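Local coordinates for protein Uly1 (Catenovulum maritimum, PDB 7DRQ) that cleaves the algal polysaccharide ulvan as a lyase of polysaccharide lyase family 24 and binds calcium ions, at residues A[120-125]-A[168-173]; A[51-56]-A[60-65]; A[76-81]-A[158-163]; A[228-233]-A[264-269]. All coordinates share one frame; numbering follows the deposited sequence.

In the fold
Contacts 1, 2 and 3 form a connected group on one side of the chain's centre, whereas contact 4 lies between two other sheets of what is probably a beta-propeller and meets contact 1 where the CE1 of His123 is 3.7 Å from the CE1 of Tyr233. Contact 2 and the strand 76-81 of contact 3 belong to one four-stranded antiparallel sheet, and the CZ of Phe61 rests 3.5 Å from the CD of Arg78. Glu120 of contact 1 links the group: its OE2 lies 2.6 Å from the OH of Tyr56 and its OE1 lies 2.7 Å from the OG of Ser159. Contacts 3 and 4 do not touch; their centres are about 26 Å apart. Calcium enters only at contact 1, through Asp173.

Contact 1: A[120-125]-A[168-173]; sequences ETIHLL and TQFVKD. With CA (calcium ion), chain C.
Phe170 reaches Ile122 and Leu124 with the far end of its ring, a small apolar contact in which an aromatic side chain from a loop meets two aliphatic ones from a strand. The CZ of Phe170 lies 3.9 Å from the CG2 of Ile122, and that methyl group sits at the ring edge, near its plane. On the neighbouring ring atom, the CE2 of Phe170, the CD1 of Leu124 approaches obliquely to 3.8 Å. Both aliphatic chains cross the phenylalanine at about a right angle. Ile122 presents this branch because CG2 is anti to its backbone N, while CG1 turns beside that N with chi1 at -53°. Further out, Ile89 touches Phe170 and Phe91 touches Leu124, both from strand 86-91. The contact thus ties the middle strand of the three-stranded antiparallel sheet 111-115, 122-126 and 150-152 to the long loop after strand 150-152, within the BNR repeat region of a probable beta-propeller. His123 points the other way, and its NE2 donates to the OG1 of Thr121 over 2.7 Å, while its ND1 pairs with the OH of Tyr150. At the end of segment 168-173, the OD2 of Asp173 binds the calcium ion at 2.4 Å; three waters also coordinate it, together with Asp183 and the backbone O of Lys185. The OD1 of Asp173 is hydrogen-bonded to the OG of Ser175.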
loop_
_atom_site.group_PDB
_atom_site.type_symbol
_atom_site.label_atom_id
_atom_site.label_comp_id
_atom_site.label_asym_id
_atom_site.label_seq_id
_atom_site.Cartn_x
_atom_site.Cartn_y
_atom_site.Cartn_z
ATOM N N GLU A 120 10.248 -19.421 4.139
ATOM C CA GLU A 120 11.248 -18.348 4.096
ATOM C C GLU A 120 11.554 -17.875 2.672
ATOM O O GLU A 120 12.635 -17.330 2.403
ATOM C CB GLU A 120 12.537 -18.761 4.816
ATOM C CG GLU A 120 12.363 -18.804 6.327
ATOM C CD GLU A 120 13.679 -18.930 7.085
ATOM O OE1 GLU A 120 14.694 -19.343 6.479
ATOM O OE2 GLU A 120 13.696 -18.606 8.291
ATOM N N THR A 121 10.608 -18.052 1.747
ATOM C CA THR A 121 10.752 -17.421 0.441
ATOM C C THR A 121 10.508 -15.920 0.554
ATOM O O THR A 121 9.768 -15.449 1.424
ATOM C CB THR A 121 9.774 -18.007 -0.569
ATOM O OG1 THR A 121 8.471 -18.022 0.010
ATOM C CG2 THR A 121 10.187 -19.434 -0.998
ATOM N N ILE A 122 11.156 -15.172 -0.331
ATOM C CA ILE A 122 11.003 -13.730 -0.435
ATOM C C ILE A 122 10.212 -13.438 -1.697
ATOM O O ILE A 122 10.480 -14.024 -2.750
ATOM C CB ILE A 122 12.369 -13.027 -0.498
ATOM C CG1 ILE A 122 13.249 -13.468 0.678
ATOM C CG2 ILE A 122 12.193 -11.490 -0.577
ATOM C CD1 ILE A 122 14.719 -13.117 0.497
ATOM N N HIS A 123 9.252 -12.526 -1.596
ATOM C CA HIS A 123 8.400 -12.171 -2.728
ATOM C C HIS A 123 8.439 -10.672 -2.967
ATOM O O HIS A 123 8.325 -9.888 -2.019
ATOM C CB HIS A 123 6.979 -12.651 -2.470
ATOM C CG HIS A 123 6.927 -14.105 -2.143
ATOM N ND1 HIS A 123 6.752 -15.071 -3.109
ATOM C CD2 HIS A 123 7.124 -14.766 -0.977
ATOM C CE1 HIS A 123 6.804 -16.265 -2.549
ATOM N NE2 HIS A 123 7.021 -16.110 -1.255
ATOM N N LEU A 124 8.603 -10.288 -4.234
ATOM C CA LEU A 124 8.653 -8.892 -4.657
ATOM C C LEU A 124 7.680 -8.663 -5.805
ATOM O O LEU A 124 7.665 -9.434 -6.771
ATOM C CB LEU A 124 10.061 -8.502 -5.112
ATOM C CG LEU A 124 11.138 -8.587 -4.033
ATOM C CD1 LEU A 124 12.503 -8.591 -4.683
ATOM C CD2 LEU A 124 10.991 -7.396 -3.080
ATOM N N LEU A 125 6.913 -7.583 -5.715
ATOM C CA LEU A 125 6.028 -7.145 -6.788
ATOM C C LEU A 125 6.308 -5.681 -7.059
ATOM O O LEU A 125 6.319 -4.876 -6.124
ATOM C CB LEU A 125 4.569 -7.343 -6.392
ATOM C CG LEU A 125 4.127 -8.803 -6.382
ATOM C CD1 LEU A 125 2.820 -8.943 -5.639
ATOM C CD2 LEU A 125 3.995 -9.365 -7.803
ATOM N N THR A 168 21.741 -14.630 -6.404
ATOM C CA THR A 168 21.756 -16.089 -6.490
ATOM C C THR A 168 20.545 -16.708 -5.797
ATOM O O THR A 168 20.098 -17.800 -6.178
ATOM C CB THR A 168 23.053 -16.637 -5.880
ATOM O OG1 THR A 168 24.175 -16.122 -6.606
ATOM C CG2 THR A 168 23.087 -18.148 -5.949
ATOM N N GLN A 169 19.987 -16.019 -4.800
ATOM C CA GLN A 169 18.829 -16.510 -4.067
ATOM C C GLN A 169 17.522 -16.364 -4.837
ATOM O O GLN A 169 16.506 -16.924 -4.408
ATOM C CB GLN A 169 18.700 -15.768 -2.734
ATOM C CG GLN A 169 19.799 -16.140 -1.747
ATOM C CD GLN A 169 19.888 -17.634 -1.572
ATOM O OE1 GLN A 169 19.019 -18.246 -0.964
ATOM N NE2 GLN A 169 20.938 -18.237 -2.126
ATOM N N PHE A 170 17.513 -15.648 -5.949
ATOM C CA PHE A 170 16.266 -15.364 -6.638
ATOM C C PHE A 170 16.160 -16.182 -7.915
ATOM O O PHE A 170 17.167 -16.598 -8.497
ATOM C CB PHE A 170 16.122 -13.864 -6.913
ATOM C CG PHE A 170 15.675 -13.108 -5.694
ATOM C CD1 PHE A 170 16.585 -12.809 -4.683
ATOM C CD2 PHE A 170 14.333 -12.800 -5.509
ATOM C CE1 PHE A 170 16.176 -12.154 -3.534
ATOM C CE2 PHE A 170 13.904 -12.148 -4.370
ATOM C CZ PHE A 170 14.836 -11.819 -3.369
ATOM N N VAL A 171 14.922 -16.437 -8.314
ATOM C CA VAL A 171 14.609 -17.420 -9.347
ATOM C C VAL A 171 14.403 -16.696 -10.665
ATOM O O VAL A 171 13.559 -15.796 -10.770
ATOM C CB VAL A 171 13.372 -18.249 -8.975
ATOM C CG1 VAL A 171 13.084 -19.269 -10.088
ATOM C CG2 VAL A 171 13.572 -18.933 -7.637
ATOM N N LYS A 172 15.168 -17.098 -11.675
ATOM C CA LYS A 172 15.060 -16.476 -12.983
ATOM C C LYS A 172 13.795 -16.923 -13.710
ATOM O O LYS A 172 13.274 -18.030 -13.508
ATOM C CB LYS A 172 16.298 -16.800 -13.827
ATOM C CG LYS A 172 17.613 -16.309 -13.224
ATOM C CD LYS A 172 18.765 -16.425 -14.211
ATOM C CE LYS A 172 20.107 -16.198 -13.532
ATOM N NZ LYS A 172 21.233 -16.160 -14.516
ATOM N N ASP A 173 13.300 -16.038 -14.569
ATOM C CA ASP A 173 12.294 -16.409 -15.555
ATOM C C ASP A 173 12.952 -17.341 -16.561
ATOM O O ASP A 173 13.835 -16.917 -17.312
ATOM C CB ASP A 173 11.739 -15.156 -16.231
ATOM C CG ASP A 173 10.672 -15.457 -17.272
ATOM O OD1 ASP A 173 10.417 -16.642 -17.568
ATOM O OD2 ASP A 173 10.072 -14.501 -17.796
HETATM CA CA CA C . 10.239 -12.126 -17.662
HETATM O O HOH W 1 7.787 -11.793 -17.620
HETATM O O HOH W 2 9.526 -11.986 -20.062
HETATM O O HOH W 3 10.286 -9.694 -17.966
#

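Contact 2: A[51-56]-A[60-65]; sequences DAIKVY and VFMTWY
Lys54 and Phe61 exchange both backbone hydrogen bonds of an antiparallel pair: the N of Lys54 donates to the O of Phe61 over 2.9 Å, and the N of Phe61 to the O of Lys54 over 2.8 Å. A third bond runs 2.9 Å from the N of Thr63 to the O of Ala52. Between these lie CA-H...O contacts, including one of 3.1 Å from the CA of Ile53 to the O of Phe61. The two strands form a beta hairpin at the border of a four-stranded antiparallel sheet, with 53-56 outermost. Apolar contacts gather on the face bearing Ile53, Val55, Val60 and Met62. With CG1 anti to the backbone N (chi1 169°), Ile53 carries its CD1 to 3.7 Å from the CG1 of Val60 and 3.9 Å from the CG of Met62; it lies side by side with each, pointing the same way. Lys54 starts on the face of Phe61 but its end leads away, and within segment 51-56 its NZ makes a 2.8 Å salt bridge to the OD2 of Asp51; that NZ also bonds to the O of Val113.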
loop_
_atom_site.group_PDB
_atom_site.type_symbol
_atom_site.label_atom_id
_atom_site.label_comp_id
_atom_site.label_asym_id
_atom_site.label_seq_id
_atom_site.Cartn_x
_atom_site.Cartn_y
_atom_site.Cartn_z
ATOM N N ASP A 51 4.128 -0.889 0.003
ATOM C CA ASP A 51 4.276 -1.972 0.974
ATOM C C ASP A 51 5.747 -2.391 1.062
ATOM O O ASP A 51 6.145 -3.514 0.744
ATOM C CB ASP A 51 3.373 -3.136 0.582
ATOM C CG ASP A 51 3.245 -4.159 1.672
ATOM O OD1 ASP A 51 3.345 -3.781 2.865
ATOM O OD2 ASP A 51 3.056 -5.345 1.337
ATOM N N ALA A 52 6.562 -1.441 1.502
ATOM C CA ALA A 52 7.995 -1.488 1.255
ATOM C C ALA A 52 8.819 -1.935 2.450
ATOM O O ALA A 52 10.052 -1.924 2.364
ATOM C CB ALA A 52 8.489 -0.109 0.789
ATOM N N ILE A 53 8.201 -2.307 3.566
ATOM C CA ILE A 53 8.980 -2.742 4.719
ATOM C C ILE A 53 8.263 -3.884 5.426
ATOM O O ILE A 53 7.056 -3.810 5.677
ATOM C CB ILE A 53 9.266 -1.571 5.683
ATOM C CG1 ILE A 53 9.848 -2.091 6.995
ATOM C CG2 ILE A 53 8.029 -0.711 5.923
ATOM C CD1 ILE A 53 10.578 -1.014 7.778
ATOM N N LYS A 54 9.007 -4.945 5.747
ATOM C CA LYS A 54 8.472 -6.070 6.503
ATOM C C LYS A 54 9.509 -6.518 7.518
ATOM O O LYS A 54 10.714 -6.319 7.326
ATOM C CB LYS A 54 8.111 -7.266 5.608
ATOM C CG LYS A 54 6.959 -7.018 4.652
ATOM C CD LYS A 54 5.676 -6.760 5.422
ATOM C CE LYS A 54 4.674 -6.035 4.531
ATOM N NZ LYS A 54 4.339 -6.876 3.313
ATOM N N VAL A 55 9.032 -7.133 8.595
ATOM C CA VAL A 55 9.893 -7.701 9.626
ATOM C C VAL A 55 9.584 -9.183 9.751
ATOM O O VAL A 55 8.418 -9.573 9.883
ATOM C CB VAL A 55 9.723 -6.982 10.977
ATOM C CG1 VAL A 55 10.706 -7.551 12.005
ATOM C CG2 VAL A 55 9.988 -5.496 10.803
ATOM N N TYR A 56 10.632 -10.005 9.690
ATOM C CA TYR A 56 10.529 -11.454 9.841
ATOM C C TYR A 56 11.652 -11.902 10.762
ATOM O O TYR A 56 12.828 -11.745 10.417
ATOM C CB TYR A 56 10.633 -12.174 8.490
ATOM C CG TYR A 56 10.847 -13.662 8.650
ATOM C CD1 TYR A 56 9.821 -14.483 9.100
ATOM C CD2 TYR A 56 12.081 -14.245 8.376
ATOM C CE1 TYR A 56 10.017 -15.846 9.267
ATOM C CE2 TYR A 56 12.282 -15.595 8.534
ATOM C CZ TYR A 56 11.248 -16.394 8.982
ATOM O OH TYR A 56 11.453 -17.742 9.148
ATOM N N VAL A 60 14.795 -7.019 9.003
ATOM C CA VAL A 60 13.923 -5.986 8.454
ATOM C C VAL A 60 14.207 -5.893 6.965
ATOM O O VAL A 60 15.329 -5.551 6.566
ATOM C CB VAL A 60 14.151 -4.624 9.132
ATOM C CG1 VAL A 60 13.106 -3.625 8.639
ATOM C CG2 VAL A 60 14.077 -4.773 10.639
ATOM N N PHE A 61 13.200 -6.182 6.142
ATOM C CA PHE A 61 13.327 -6.111 4.695
ATOM C C PHE A 61 12.733 -4.799 4.201
ATOM O O PHE A 61 11.601 -4.457 4.558
ATOM C CB PHE A 61 12.617 -7.297 4.040
ATOM C CG PHE A 61 13.273 -8.623 4.325
ATOM C CD1 PHE A 61 12.964 -9.329 5.479
ATOM C CD2 PHE A 61 14.199 -9.158 3.441
ATOM C CE1 PHE A 61 13.562 -10.543 5.743
ATOM C CE2 PHE A 61 14.798 -10.380 3.698
ATOM C CZ PHE A 61 14.482 -11.070 4.852
HETATM N N MSE A 62 13.509 -4.052 3.412
HETATM C CA MSE A 62 13.067 -2.757 2.898
HETATM C C MSE A 62 13.380 -2.620 1.417
HETATM O O MSE A 62 14.490 -2.922 0.983
HETATM C CB MSE A 62 13.726 -1.622 3.680
HETATM C CG MSE A 62 13.333 -1.605 5.138
HETATM SE SE MSE A 62 14.492 -0.342 6.113
HETATM C CE MSE A 62 16.006 -1.492 6.507
ATOM N N THR A 63 12.402 -2.158 0.643
ATOM C CA THR A 63 12.579 -1.953 -0.785
ATOM C C THR A 63 12.687 -0.466 -1.092
ATOM O O THR A 63 12.229 0.384 -0.330
ATOM C CB THR A 63 11.422 -2.547 -1.589
ATOM O OG1 THR A 63 10.221 -1.821 -1.306
ATOM C CG2 THR A 63 11.221 -4.031 -1.248
ATOM N N TRP A 64 13.281 -0.171 -2.244
ATOM C CA TRP A 64 13.451 1.191 -2.729
ATOM C C TRP A 64 13.994 1.122 -4.147
ATOM O O TRP A 64 14.650 0.147 -4.521
ATOM C CB TRP A 64 14.396 2.005 -1.821
ATOM C CG TRP A 64 15.717 1.329 -1.465
ATOM C CD1 TRP A 64 15.897 0.262 -0.623
ATOM C CD2 TRP A 64 17.026 1.708 -1.905
ATOM N NE1 TRP A 64 17.238 -0.046 -0.523
ATOM C CE2 TRP A 64 17.949 0.819 -1.304
ATOM C CE3 TRP A 64 17.513 2.706 -2.756
ATOM C CZ2 TRP A 64 19.315 0.896 -1.536
ATOM C CZ3 TRP A 64 18.875 2.786 -2.975
ATOM C CH2 TRP A 64 19.763 1.891 -2.366
ATOM N N TYR A 65 13.691 2.149 -4.932
ATOM C CA TYR A 65 14.412 2.409 -6.173
ATOM C C TYR A 65 15.630 3.267 -5.867
ATOM O O TYR A 65 15.563 4.168 -5.025
ATOM C CB TYR A 65 13.526 3.151 -7.173
ATOM C CG TYR A 65 12.377 2.356 -7.719
ATOM C CD1 TYR A 65 12.571 1.433 -8.747
ATOM C CD2 TYR A 65 11.088 2.541 -7.224
ATOM C CE1 TYR A 65 11.511 0.710 -9.254
ATOM C CE2 TYR A 65 10.029 1.818 -7.727
ATOM C CZ TYR A 65 10.245 0.914 -8.742
ATOM O OH TYR A 65 9.172 0.215 -9.226
#

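Contact 3: A[76-81]-A[158-163]; sequences LTRYNT and ASVTDN
Arg78 carries this contact, its guanidinium held within a curve of backbone made by residues 158-162. From CB the chain runs out extended, with CG anti to the backbone N (chi1 -175°) and chi2 extended too, which carries CD to 3.7 Å from the O of Ala158. The bend at chi3 (69°) then turns NE and the guanidinium toward the 158-162 loop. NE donates to a water that in turn donates to Arg78's own backbone O and to the OD1 of Asp162. Beyond CZ, NH1 serves two carbonyls: it hydrogen-bonds to the O of Ala158 at 2.8 Å, approaching from above that carbonyl's plane, and to the O of Val160 at 2.8 Å. NH2 hydrogen-bonds to the same Val160 oxygen at 2.8 Å, an end-on fork of two nitrogens on one acceptor. It also forms a salt bridge of 2.9 Å with the OD1 of Asp162, which uses its anti lone pair, with guanidinium and carboxylate planes 43° apart. These bonds would fix the rotation of the group. A second water joins the same OD1 to the ND2 of Asn80. Strand 73-80 thereby holds the loop after strand 150-152, while Phe61 of strand 59-65 and Val87 of strand 86-91, its neighbours in the sheet, touch the arginine side chain.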
loop_
_atom_site.group_PDB
_atom_site.type_symbol
_atom_site.label_atom_id
_atom_site.label_comp_id
_atom_site.label_asym_id
_atom_site.label_seq_id
_atom_site.Cartn_x
_atom_site.Cartn_y
_atom_site.Cartn_z
ATOM N N LEU A 76 16.628 -4.248 -2.775
ATOM C CA LEU A 76 16.105 -4.924 -1.597
ATOM C C LEU A 76 17.193 -4.944 -0.534
ATOM O O LEU A 76 18.270 -5.500 -0.762
ATOM C CB LEU A 76 15.642 -6.348 -1.938
ATOM C CG LEU A 76 15.283 -7.186 -0.701
ATOM C CD1 LEU A 76 14.111 -6.551 0.049
ATOM C CD2 LEU A 76 14.980 -8.643 -1.077
ATOM N N THR A 77 16.923 -4.315 0.608
ATOM C CA THR A 77 17.868 -4.231 1.719
ATOM C C THR A 77 17.351 -5.061 2.883
ATOM O O THR A 77 16.150 -5.050 3.181
ATOM C CB THR A 77 18.058 -2.780 2.179
ATOM O OG1 THR A 77 18.597 -1.997 1.111
ATOM C CG2 THR A 77 19.023 -2.714 3.379
ATOM N N ARG A 78 18.248 -5.791 3.535
ATOM C CA ARG A 78 17.892 -6.560 4.715
ATOM C C ARG A 78 18.773 -6.104 5.863
ATOM O O ARG A 78 19.998 -6.206 5.776
ATOM C CB ARG A 78 18.059 -8.063 4.474
ATOM C CG ARG A 78 17.577 -8.912 5.650
ATOM C CD ARG A 78 17.903 -10.390 5.437
ATOM N NE ARG A 78 19.346 -10.625 5.521
ATOM C CZ ARG A 78 19.927 -11.811 5.366
ATOM N NH1 ARG A 78 19.189 -12.902 5.129
ATOM N NH2 ARG A 78 21.253 -11.916 5.450
ATOM N N TYR A 79 18.148 -5.592 6.920
ATOM C CA TYR A 79 18.834 -5.190 8.144
ATOM C C TYR A 79 18.662 -6.281 9.195
ATOM O O TYR A 79 17.545 -6.751 9.438
ATOM C CB TYR A 79 18.278 -3.854 8.654
ATOM C CG TYR A 79 18.718 -3.514 10.055
ATOM C CD1 TYR A 79 19.989 -3.012 10.298
ATOM C CD2 TYR A 79 17.872 -3.708 11.140
ATOM C CE1 TYR A 79 20.409 -2.708 11.582
ATOM C CE2 TYR A 79 18.290 -3.397 12.444
ATOM C CZ TYR A 79 19.560 -2.901 12.649
ATOM O OH TYR A 79 19.974 -2.602 13.940
ATOM N N ASN A 80 19.769 -6.679 9.824
ATOM C CA ASN A 80 19.752 -7.716 10.847
ATOM C C ASN A 80 19.728 -7.017 12.201
ATOM O O ASN A 80 20.699 -6.353 12.577
ATOM C CB ASN A 80 20.963 -8.644 10.709
ATOM C CG ASN A 80 20.893 -9.850 11.639
ATOM O OD1 ASN A 80 20.327 -9.782 12.733
ATOM N ND2 ASN A 80 21.488 -10.958 11.213
ATOM N N THR A 81 18.611 -7.151 12.920
ATOM C CA THR A 81 18.465 -6.480 14.206
ATOM C C THR A 81 19.412 -7.038 15.261
ATOM O O THR A 81 19.638 -6.377 16.281
ATOM C CB THR A 81 17.030 -6.606 14.718
ATOM O OG1 THR A 81 16.718 -7.991 14.956
ATOM C CG2 THR A 81 16.037 -6.028 13.699
ATOM N N ALA A 158 15.337 -16.067 3.091
ATOM C CA ALA A 158 15.177 -14.957 4.033
ATOM C C ALA A 158 16.260 -14.950 5.099
ATOM O O ALA A 158 16.595 -13.884 5.633
ATOM C CB ALA A 158 13.811 -15.016 4.711
ATOM N N SER A 159 16.804 -16.114 5.435
ATOM C CA SER A 159 17.707 -16.224 6.575
ATOM C C SER A 159 19.121 -16.649 6.193
ATOM O O SER A 159 19.891 -17.039 7.076
ATOM C CB SER A 159 17.131 -17.195 7.616
ATOM O OG SER A 159 17.177 -18.535 7.148
ATOM N N VAL A 160 19.502 -16.573 4.912
ATOM C CA VAL A 160 20.900 -16.854 4.590
ATOM C C VAL A 160 21.780 -15.773 5.222
ATOM O O VAL A 160 21.307 -14.701 5.607
ATOM C CB VAL A 160 21.149 -16.950 3.076
ATOM C CG1 VAL A 160 20.313 -18.082 2.468
ATOM C CG2 VAL A 160 20.856 -15.616 2.381
ATOM N N THR A 161 23.073 -16.076 5.351
ATOM C CA THR A 161 24.002 -15.077 5.870
ATOM C C THR A 161 24.108 -13.899 4.908
ATOM O O THR A 161 23.750 -13.991 3.732
ATOM C CB THR A 161 25.394 -15.683 6.089
ATOM O OG1 THR A 161 25.870 -16.219 4.848
ATOM C CG2 THR A 161 25.344 -16.797 7.131
ATOM N N ASP A 162 24.616 -12.774 5.426
ATOM C CA ASP A 162 24.736 -11.568 4.610
ATOM C C ASP A 162 25.507 -11.832 3.323
ATOM O O ASP A 162 25.114 -11.362 2.248
ATOM C CB ASP A 162 25.421 -10.448 5.399
ATOM C CG ASP A 162 24.527 -9.828 6.452
ATOM O OD1 ASP A 162 23.335 -10.181 6.515
ATOM O OD2 ASP A 162 25.023 -8.963 7.222
ATOM N N ASN A 163 26.627 -12.559 3.408
ATOM C CA ASN A 163 27.424 -12.736 2.197
ATOM C C ASN A 163 26.712 -13.601 1.164
ATOM O O ASN A 163 27.078 -13.560 -0.014
ATOM C CB ASN A 163 28.795 -13.341 2.517
ATOM C CG ASN A 163 28.687 -14.714 3.110
ATOM O OD1 ASN A 163 28.052 -14.900 4.150
ATOM N ND2 ASN A 163 29.309 -15.699 2.459
HETATM O O HOH W 4 21.012 -8.766 7.001
HETATM O O HOH W 5 22.610 -11.957 8.669
#

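Contact 4: A[228-233]-A[264-269]; sequences VVFNKY and GKMKYA
Met266, a selenomethionine, lays its tip against Phe230 in a Met-aromatic contact. The two side chains cross at about a right angle, and the terminal methyl comes down over one face of the ring: CE of Met266 is 4.2 Å from the Phe230 ring centroid, 23° off the ring normal, a CH-pi contact displaced toward the rim. The selenium stands more obliquely, 37° off that normal, with SE of Met266 3.8 Å from the CB of Phe230. A bend at chi3 (37°) folds the methyl back toward the ring. Val228, two residues earlier on the same strand, meets the methionine differently: it and Met266 slide past each other in opposite directions, with the CG1 of Val228 3.7 Å from the SE of Met266. All three side chains are buried, and no hydrogen bond crosses between the segments. The contact joins two antiparallel sheets, probably neighbouring blades of a beta-propeller, consistent with the BNR family and its clan: strand 225-234 lies inside the sheet of 201-208, 214-220 and 239-245, and strand 261-269 pairs with 272-280 in the next. His217 of strand 214-220 and Phe207 of strand 201-208 also touch Met266.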
loop_
_atom_site.group_PDB
_atom_site.type_symbol
_atom_site.label_atom_id
_atom_site.label_comp_id
_atom_site.label_asym_id
_atom_site.label_seq_id
_atom_site.Cartn_x
_atom_site.Cartn_y
_atom_site.Cartn_z
ATOM N N VAL A 228 -11.023 -5.416 -6.010
ATOM C CA VAL A 228 -9.905 -5.961 -5.250
ATOM C C VAL A 228 -9.871 -7.462 -5.483
ATOM O O VAL A 228 -10.905 -8.140 -5.367
ATOM C CB VAL A 228 -10.032 -5.634 -3.754
ATOM C CG1 VAL A 228 -9.036 -6.468 -2.941
ATOM C CG2 VAL A 228 -9.757 -4.134 -3.528
ATOM N N VAL A 229 -8.690 -7.979 -5.842
ATOM C CA VAL A 229 -8.462 -9.413 -5.978
ATOM C C VAL A 229 -7.397 -9.806 -4.968
ATOM O O VAL A 229 -6.519 -9.004 -4.636
ATOM C CB VAL A 229 -8.037 -9.820 -7.406
ATOM C CG1 VAL A 229 -9.170 -9.536 -8.418
ATOM C CG2 VAL A 229 -6.751 -9.115 -7.821
ATOM N N PHE A 230 -7.492 -11.032 -4.457
ATOM C CA PHE A 230 -6.521 -11.487 -3.469
ATOM C C PHE A 230 -6.264 -12.976 -3.645
ATOM O O PHE A 230 -7.113 -13.721 -4.141
ATOM C CB PHE A 230 -6.970 -11.180 -2.027
ATOM C CG PHE A 230 -8.230 -11.903 -1.594
ATOM C CD1 PHE A 230 -9.482 -11.494 -2.046
ATOM C CD2 PHE A 230 -8.158 -12.964 -0.706
ATOM C CE1 PHE A 230 -10.635 -12.148 -1.633
ATOM C CE2 PHE A 230 -9.301 -13.629 -0.281
ATOM C CZ PHE A 230 -10.546 -13.224 -0.752
ATOM N N ASN A 231 -5.070 -13.410 -3.231
ATOM C CA ASN A 231 -4.701 -14.810 -3.348
ATOM C C ASN A 231 -3.881 -15.198 -2.124
ATOM O O ASN A 231 -3.639 -14.385 -1.226
ATOM C CB ASN A 231 -3.944 -15.086 -4.656
ATOM C CG ASN A 231 -2.673 -14.257 -4.786
ATOM O OD1 ASN A 231 -2.265 -13.565 -3.856
ATOM N ND2 ASN A 231 -2.042 -14.328 -5.955
ATOM N N LYS A 232 -3.462 -16.457 -2.093
ATOM C CA LYS A 232 -2.741 -17.020 -0.964
ATOM C C LYS A 232 -1.513 -17.748 -1.481
ATOM O O LYS A 232 -1.548 -18.377 -2.545
ATOM C CB LYS A 232 -3.631 -17.971 -0.144
ATOM C CG LYS A 232 -2.876 -18.745 0.940
ATOM C CD LYS A 232 -3.804 -19.520 1.871
ATOM C CE LYS A 232 -4.399 -20.734 1.196
ATOM N NZ LYS A 232 -5.285 -21.493 2.135
ATOM N N TYR A 233 -0.423 -17.643 -0.732
ATOM C CA TYR A 233 0.792 -18.364 -1.067
ATOM C C TYR A 233 0.671 -19.810 -0.602
ATOM O O TYR A 233 0.334 -20.079 0.556
ATOM C CB TYR A 233 2.001 -17.688 -0.422
ATOM C CG TYR A 233 3.277 -18.410 -0.733
ATOM C CD1 TYR A 233 3.654 -18.646 -2.055
ATOM C CD2 TYR A 233 4.077 -18.911 0.286
ATOM C CE1 TYR A 233 4.804 -19.324 -2.350
ATOM C CE2 TYR A 233 5.235 -19.601 0.002
ATOM C CZ TYR A 233 5.593 -19.808 -1.321
ATOM O OH TYR A 233 6.744 -20.497 -1.609
ATOM N N GLY A 264 -9.546 1.146 -1.207
ATOM C CA GLY A 264 -9.375 0.693 0.156
ATOM C C GLY A 264 -8.261 -0.322 0.245
ATOM O O GLY A 264 -7.448 -0.466 -0.672
ATOM N N LYS A 265 -8.238 -1.034 1.363
ATOM C CA LYS A 265 -7.143 -1.957 1.618
ATOM C C LYS A 265 -7.644 -3.107 2.471
ATOM O O LYS A 265 -8.420 -2.898 3.412
ATOM C CB LYS A 265 -5.981 -1.253 2.317
ATOM C CG LYS A 265 -4.698 -2.079 2.337
ATOM C CD LYS A 265 -3.479 -1.215 2.639
ATOM C CE LYS A 265 -3.418 0.005 1.745
ATOM N NZ LYS A 265 -2.189 0.795 2.049
HETATM N N MSE A 266 -7.213 -4.316 2.117
HETATM C CA MSE A 266 -7.415 -5.485 2.946
HETATM C C MSE A 266 -6.268 -5.566 3.933
HETATM O O MSE A 266 -5.130 -5.197 3.611
HETATM C CB MSE A 266 -7.465 -6.772 2.110
HETATM C CG MSE A 266 -8.508 -6.752 1.040
HETATM SE SE MSE A 266 -8.520 -8.488 0.103
HETATM C CE MSE A 266 -8.179 -9.616 1.504
ATOM N N LYS A 267 -6.576 -6.013 5.145
ATOM C CA LYS A 267 -5.568 -6.213 6.173
ATOM C C LYS A 267 -5.921 -7.450 6.971
ATOM O O LYS A 267 -7.077 -7.874 7.015
ATOM C CB LYS A 267 -5.474 -5.031 7.146
ATOM C CG LYS A 267 -5.200 -3.690 6.508
ATOM C CD LYS A 267 -5.183 -2.599 7.590
ATOM C CE LYS A 267 -5.172 -1.218 6.966
ATOM N NZ LYS A 267 -4.849 -0.151 7.986
ATOM N N TYR A 268 -4.914 -8.016 7.628
ATOM C CA TYR A 268 -5.154 -9.013 8.659
ATOM C C TYR A 268 -5.227 -8.268 9.984
ATOM O O TYR A 268 -4.261 -7.599 10.377
ATOM C CB TYR A 268 -4.048 -10.062 8.678
ATOM C CG TYR A 268 -4.333 -11.240 9.569
ATOM C CD1 TYR A 268 -5.115 -12.303 9.123
ATOM C CD2 TYR A 268 -3.790 -11.312 10.845
ATOM C CE1 TYR A 268 -5.364 -13.401 9.940
ATOM C CE2 TYR A 268 -4.029 -12.392 11.659
ATOM C CZ TYR A 268 -4.799 -13.436 11.211
ATOM O OH TYR A 268 -5.003 -14.505 12.055
ATOM N N ALA A 269 -6.377 -8.341 10.642
ATOM C CA ALA A 269 -6.636 -7.523 11.823
ATOM C C ALA A 269 -7.460 -8.341 12.796
ATOM O O ALA A 269 -8.435 -8.985 12.387
ATOM C CB ALA A 269 -7.384 -6.236 11.457
#